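Local coordinates for H/ACA ribonucleoprotein complex non-core subunit NAF1 (PDB 2V3M) that binds RNA and serves the maturation of box H/ACA snoRNPs, joining the particle during assembly and giving way to GAR1 in the mature complex, at residues A[37-41]-A[42-46]. Numbering follows the deposited sequence.
With SO4 (sulfate ion), chain G.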
loop_
_atom_site.group_PDB
_atom_site.type_symbol
_atom_site.label_atom_id
_atom_site.label_comp_id
_atom_site.label_asym_id
_atom_site.label_seq_id
_atom_site.Cartn_x
_atom_site.Cartn_y
_atom_site.Cartn_z
ATOM N N LYS A 37 6.807 4.393 1.951
ATOM C CA LYS A 37 6.227 4.735 0.655
ATOM C C LYS A 37 4.764 5.116 0.647
ATOM O O LYS A 37 4.355 5.806 -0.229
ATOM C CB LYS A 37 6.463 3.638 -0.298
ATOM C CG LYS A 37 7.941 3.570 -0.701
ATOM C CD LYS A 37 8.310 4.670 -1.624
ATOM C CE LYS A 37 9.561 4.330 -2.397
ATOM N NZ LYS A 37 9.953 5.521 -3.285
ATOM N N SER A 38 3.997 4.736 1.669
ATOM C CA SER A 38 2.590 4.981 1.641
ATOM C C SER A 38 1.845 5.009 3.004
ATOM O O SER A 38 2.254 4.393 3.972
ATOM C CB SER A 38 1.943 3.945 0.765
ATOM O OG SER A 38 0.711 4.478 0.380
ATOM N N ALA A 39 0.728 5.747 3.050
ATOM C CA ALA A 39 -0.049 5.881 4.264
ATOM C C ALA A 39 -1.477 6.125 3.901
ATOM O O ALA A 39 -1.865 7.229 3.483
ATOM C CB ALA A 39 0.504 6.998 5.122
ATOM N N PHE A 40 -2.251 5.060 4.029
ATOM C CA PHE A 40 -3.716 5.157 3.875
ATOM C C PHE A 40 -4.401 4.274 4.911
ATOM O O PHE A 40 -3.892 3.198 5.291
ATOM C CB PHE A 40 -4.103 4.754 2.483
ATOM C CG PHE A 40 -3.763 3.347 2.185
ATOM C CD1 PHE A 40 -4.716 2.326 2.347
ATOM C CD2 PHE A 40 -2.504 3.008 1.821
ATOM C CE1 PHE A 40 -4.375 0.989 2.142
ATOM C CE2 PHE A 40 -2.178 1.719 1.570
ATOM C CZ PHE A 40 -3.139 0.698 1.737
ATOM N N GLU A 41 -5.505 4.760 5.400
ATOM C CA GLU A 41 -6.358 4.025 6.290
ATOM C C GLU A 41 -5.629 3.432 7.423
ATOM O O GLU A 41 -5.671 2.248 7.622
ATOM C CB GLU A 41 -7.132 2.962 5.539
ATOM C CG GLU A 41 -8.542 3.501 5.164
ATOM C CD GLU A 41 -9.351 2.450 4.410
ATOM O OE1 GLU A 41 -10.598 2.398 4.582
ATOM O OE2 GLU A 41 -8.699 1.674 3.663
ATOM N N ASN A 42 -4.957 4.277 8.167
ATOM C CA ASN A 42 -4.132 3.809 9.262
ATOM C C ASN A 42 -3.161 2.727 8.868
ATOM O O ASN A 42 -2.520 2.169 9.775
ATOM C CB ASN A 42 -4.944 3.328 10.453
ATOM C CG ASN A 42 -5.700 4.427 11.129
ATOM O OD1 ASN A 42 -5.217 5.550 11.350
ATOM N ND2 ASN A 42 -6.905 4.107 11.487
ATOM N N ASN A 43 -2.990 2.402 7.581
ATOM C CA ASN A 43 -1.828 1.569 7.230
ATOM C C ASN A 43 -0.610 2.369 6.784
ATOM O O ASN A 43 -0.777 3.387 6.075
ATOM C CB ASN A 43 -2.165 0.612 6.161
ATOM C CG ASN A 43 -3.265 -0.322 6.577
ATOM O OD1 ASN A 43 -3.005 -1.429 7.137
ATOM N ND2 ASN A 43 -4.540 0.070 6.266
ATOM N N ILE A 44 0.577 1.921 7.186
ATOM C CA ILE A 44 1.797 2.501 6.718
ATOM C C ILE A 44 2.492 1.394 5.905
ATOM O O ILE A 44 2.605 0.233 6.335
ATOM C CB ILE A 44 2.691 2.935 7.910
ATOM C CG1 ILE A 44 2.049 4.057 8.689
ATOM C CG2 ILE A 44 4.068 3.340 7.458
ATOM C CD1 ILE A 44 1.500 5.081 7.862
ATOM N N ILE A 45 2.938 1.758 4.719
ATOM C CA ILE A 45 3.534 0.814 3.817
ATOM C C ILE A 45 5.028 1.150 3.621
ATOM O O ILE A 45 5.345 2.265 3.245
ATOM C CB ILE A 45 2.890 0.890 2.467
ATOM C CG1 ILE A 45 1.513 0.347 2.551
ATOM C CG2 ILE A 45 3.631 0.056 1.506
ATOM C CD1 ILE A 45 1.237 -0.553 3.515
ATOM N N ILE A 46 5.898 0.181 3.824
ATOM C CA ILE A 46 7.342 0.367 3.640
ATOM C C ILE A 46 7.870 -0.542 2.525
ATOM O O ILE A 46 7.487 -1.742 2.461
ATOM C CB ILE A 46 8.083 0.058 4.993
ATOM C CG1 ILE A 46 7.430 1.005 6.012
ATOM C CG2 ILE A 46 9.672 0.187 4.872
ATOM C CD1 ILE A 46 8.081 1.220 7.157
HETATM S S SO4 G . -6.509 7.723 4.568
HETATM O O1 SO4 G . -7.143 6.601 3.867
HETATM O O2 SO4 G . -5.260 8.106 3.889
HETATM O O3 SO4 G . -7.386 8.881 4.621
HETATM O O4 SO4 G . -6.314 7.299 5.956
#
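Asn43 reaches back across the turn to Phe40, its partner in the hairpin of strands 30-40 and 43-48. Its CB lies 3.2 Å from Phe40 O. With CG beside the backbone N (chi1 -61°), the amide remains near the turn: CG passes Phe40 O and Glu41 O, and at the tip ND2 gives Phe40 O a weak hydrogen bond of 3.3 Å. The other branch, OD1, accepts from NE of Arg87 on the neighbouring strand 85-89. An amide suits this place because it donates on one branch and accepts on the other; a leucine in its place would probably leave the guanidinium of Arg87 without this acceptor and Phe40 O without its side-chain donor. On the same face the Phe40 ring leans across to the second strand, where its CE2 meets Ile45 CG1 at 4.1 Å. Ser38, paired with Ile45, has its CB 3.6 Å from Ile45 CB, and its small hydroxyl bonds to OG of Ser38 of the second subunit, a copy of the same protein. On the opposite face, Ile44 CD1 rests on Ala39 CB at 3.5 Å, and Phe98 of helix 95-102 packs on both residues. The backbones are joined by a bond from Ile45 N to Ser38 O (2.8 Å), and Ile45 O accepts from both Lys37 N and Ser38 N, so two successive residues face one. At the bend, Glu41 N donates to sulfate O4 at 2.7 Å, the ion probably coming from the crystallisation liquor. Glu41 and Asn42 occupy the corners with positive phi, which asparagine tolerates well. This is an antiparallel beta hairpin closed by a type I' turn and carrying a classic beta bulge at Lys37 and Ser38, within the Gar1-like domain of NAF1.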